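Local coordinates for magnesium and cobalt efflux protein CorC (PDB 3LLB) that probably takes part in magnesium and cobalt ion transport, this chain being its C-terminal transporter-associated domain, at residues D10-A15 against V73-L78. Numbering follows the deposited sequence.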
loop_
_atom_site.group_PDB
_atom_site.type_symbol
_atom_site.label_atom_id
_atom_site.label_comp_id
_atom_site.label_asym_id
_atom_site.label_seq_id
_atom_site.Cartn_x
_atom_site.Cartn_y
_atom_site.Cartn_z
ATOM N N ASP A 10 -9.292 8.284 4.134
ATOM C CA ASP A 10 -8.090 7.520 3.811
ATOM C C ASP A 10 -7.904 6.395 4.828
ATOM O O ASP A 10 -8.700 6.207 5.783
ATOM C CB ASP A 10 -6.862 8.419 3.866
ATOM C CG ASP A 10 -6.850 9.492 2.835
ATOM O OD1 ASP A 10 -7.753 9.575 1.932
ATOM O OD2 ASP A 10 -5.855 10.258 2.927
ATOM N N PHE A 11 -6.892 5.578 4.574
ATOM C CA PHE A 11 -6.622 4.419 5.393
ATOM C C PHE A 11 -5.137 4.360 5.651
ATOM O O PHE A 11 -4.354 4.768 4.767
ATOM C CB PHE A 11 -7.039 3.144 4.686
ATOM C CG PHE A 11 -8.514 3.052 4.451
ATOM C CD1 PHE A 11 -9.325 2.413 5.383
ATOM C CD2 PHE A 11 -9.075 3.626 3.344
ATOM C CE1 PHE A 11 -10.692 2.340 5.162
ATOM C CE2 PHE A 11 -10.496 3.552 3.141
ATOM C CZ PHE A 11 -11.237 2.932 4.031
ATOM N N ILE A 12 -4.761 3.886 6.828
ATOM C CA ILE A 12 -3.401 3.378 7.066
ATOM C C ILE A 12 -3.426 1.873 6.751
ATOM O O ILE A 12 -4.224 1.146 7.304
ATOM C CB ILE A 12 -2.859 3.645 8.494
ATOM C CG1 ILE A 12 -2.961 5.121 8.854
ATOM C CG2 ILE A 12 -1.401 3.208 8.539
ATOM C CD1 ILE A 12 -2.617 5.415 10.298
ATOM N N VAL A 13 -2.551 1.412 5.856
ATOM C CA VAL A 13 -2.473 0.033 5.414
ATOM C C VAL A 13 -1.117 -0.542 5.725
ATOM O O VAL A 13 -0.090 0.041 5.341
ATOM C CB VAL A 13 -2.802 -0.026 3.912
ATOM C CG1 VAL A 13 -2.731 -1.425 3.394
ATOM C CG2 VAL A 13 -4.205 0.562 3.618
ATOM N N LYS A 14 -1.065 -1.684 6.428
ATOM C CA LYS A 14 0.216 -2.359 6.669
ATOM C C LYS A 14 0.795 -2.929 5.361
ATOM O O LYS A 14 0.039 -3.462 4.510
ATOM C CB LYS A 14 0.023 -3.467 7.682
ATOM C CG LYS A 14 -0.187 -2.981 9.134
ATOM C CD LYS A 14 -0.399 -4.167 10.000
ATOM C CE LYS A 14 -0.541 -3.752 11.432
ATOM N NZ LYS A 14 -0.948 -4.903 12.306
ATOM N N ALA A 15 2.118 -2.775 5.169
ATOM C CA ALA A 15 2.774 -3.323 3.991
ATOM C C ALA A 15 2.652 -4.868 3.846
ATOM O O ALA A 15 2.610 -5.414 2.766
ATOM C CB ALA A 15 4.256 -2.816 3.983
ATOM N N VAL A 73 9.138 -1.414 3.540
ATOM C CA VAL A 73 8.034 -0.497 3.817
ATOM C C VAL A 73 7.254 -1.118 4.949
ATOM O O VAL A 73 7.094 -2.345 5.010
ATOM C CB VAL A 73 7.154 -0.228 2.641
ATOM C CG1 VAL A 73 5.987 0.724 2.941
ATOM C CG2 VAL A 73 7.975 0.310 1.486
ATOM N N HIS A 74 6.754 -0.288 5.823
ATOM C CA HIS A 74 5.901 -0.778 6.897
ATOM C C HIS A 74 4.440 -0.302 6.826
ATOM O O HIS A 74 3.533 -1.106 7.030
ATOM C CB HIS A 74 6.487 -0.423 8.258
ATOM C CG HIS A 74 7.693 -1.212 8.641
ATOM N ND1 HIS A 74 7.640 -2.561 8.931
ATOM C CD2 HIS A 74 8.981 -0.843 8.800
ATOM C CE1 HIS A 74 8.849 -2.977 9.259
ATOM N NE2 HIS A 74 9.675 -1.954 9.188
ATOM N N LEU A 75 4.218 0.979 6.573
ATOM C CA LEU A 75 2.890 1.561 6.600
ATOM C C LEU A 75 2.735 2.509 5.418
ATOM O O LEU A 75 3.651 3.313 5.117
ATOM C CB LEU A 75 2.707 2.356 7.899
ATOM C CG LEU A 75 2.713 1.622 9.261
ATOM C CD1 LEU A 75 2.704 2.566 10.497
ATOM C CD2 LEU A 75 1.553 0.619 9.320
ATOM N N LEU A 76 1.570 2.432 4.760
ATOM C CA LEU A 76 1.184 3.248 3.637
ATOM C C LEU A 76 -0.059 3.992 4.053
ATOM O O LEU A 76 -0.880 3.441 4.764
ATOM C CB LEU A 76 0.867 2.364 2.419
ATOM C CG LEU A 76 2.194 1.685 2.120
ATOM C CD1 LEU A 76 2.045 0.263 1.937
ATOM C CD2 LEU A 76 2.938 2.461 1.052
ATOM N N ARG A 77 -0.214 5.230 3.624
ATOM C CA ARG A 77 -1.490 5.899 3.623
ATOM C C ARG A 77 -2.134 5.762 2.250
ATOM O O ARG A 77 -1.551 6.118 1.266
ATOM C CB ARG A 77 -1.321 7.359 3.944
ATOM C CG ARG A 77 -2.588 8.130 4.100
ATOM C CD ARG A 77 -2.385 9.368 4.920
ATOM N NE ARG A 77 -3.565 10.235 4.828
ATOM C CZ ARG A 77 -3.951 11.098 5.739
ATOM N NH1 ARG A 77 -3.265 11.226 6.861
ATOM N NH2 ARG A 77 -5.047 11.817 5.532
ATOM N N LEU A 78 -3.313 5.205 2.230
ATOM C CA LEU A 78 -4.085 4.959 1.003
ATOM C C LEU A 78 -5.144 6.024 0.824
ATOM O O LEU A 78 -5.908 6.233 1.731
ATOM C CB LEU A 78 -4.748 3.605 1.114
ATOM C CG LEU A 78 -5.426 3.077 -0.133
ATOM C CD1 LEU A 78 -4.410 2.510 -1.161
ATOM C CD2 LEU A 78 -6.474 2.028 0.220
#
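Asp10 OD2 is held by two nitrogens of one guanidinium, Arg77 NE at 3.0 Å and Arg77 NH2 at 3.1 Å, with a weak third bond from Ser79 OG. The grip is side-on: OD2 lies near the guanidinium plane, but the carboxylate stands 83° to it, so NE meets the anti lone pair while NH2 comes from above the carboxylate plane. Arg77 gets there by setting CG anti to its backbone N (chi1 -174°) and running extended to NE. Beyond this clamp, strand 11-14 pairs antiparallel with strand 73-80. Phe11 and Leu78 exchange two backbone bonds, as do Val13 and Leu76, where Val13 N reaches Leu76 O at 2.8 Å, nearly along the carbonyl axis. Ala15 N ends the ladder on His74 O (2.9 Å), well above the carbonyl plane, just where a classic beta bulge sets His74 and Leu75 against Asn67. On one face, Val13 CG2 rests on Leu78 CB (4.0 Å), and Phe22 and Phe26 of helix 19-26 pack over both side chains. On the other, Leu75 CD2 touches both Ile12 CG2 and Lys14 CG, Lys14 lying alongside Leu75. The central strand 73-80 and its neighbour 11-14 are thus joined by a regular backbone ladder with an apolar helix-covered face, while the ion pair at one end probably stabilises the carboxylate of Asp10 in its charged form.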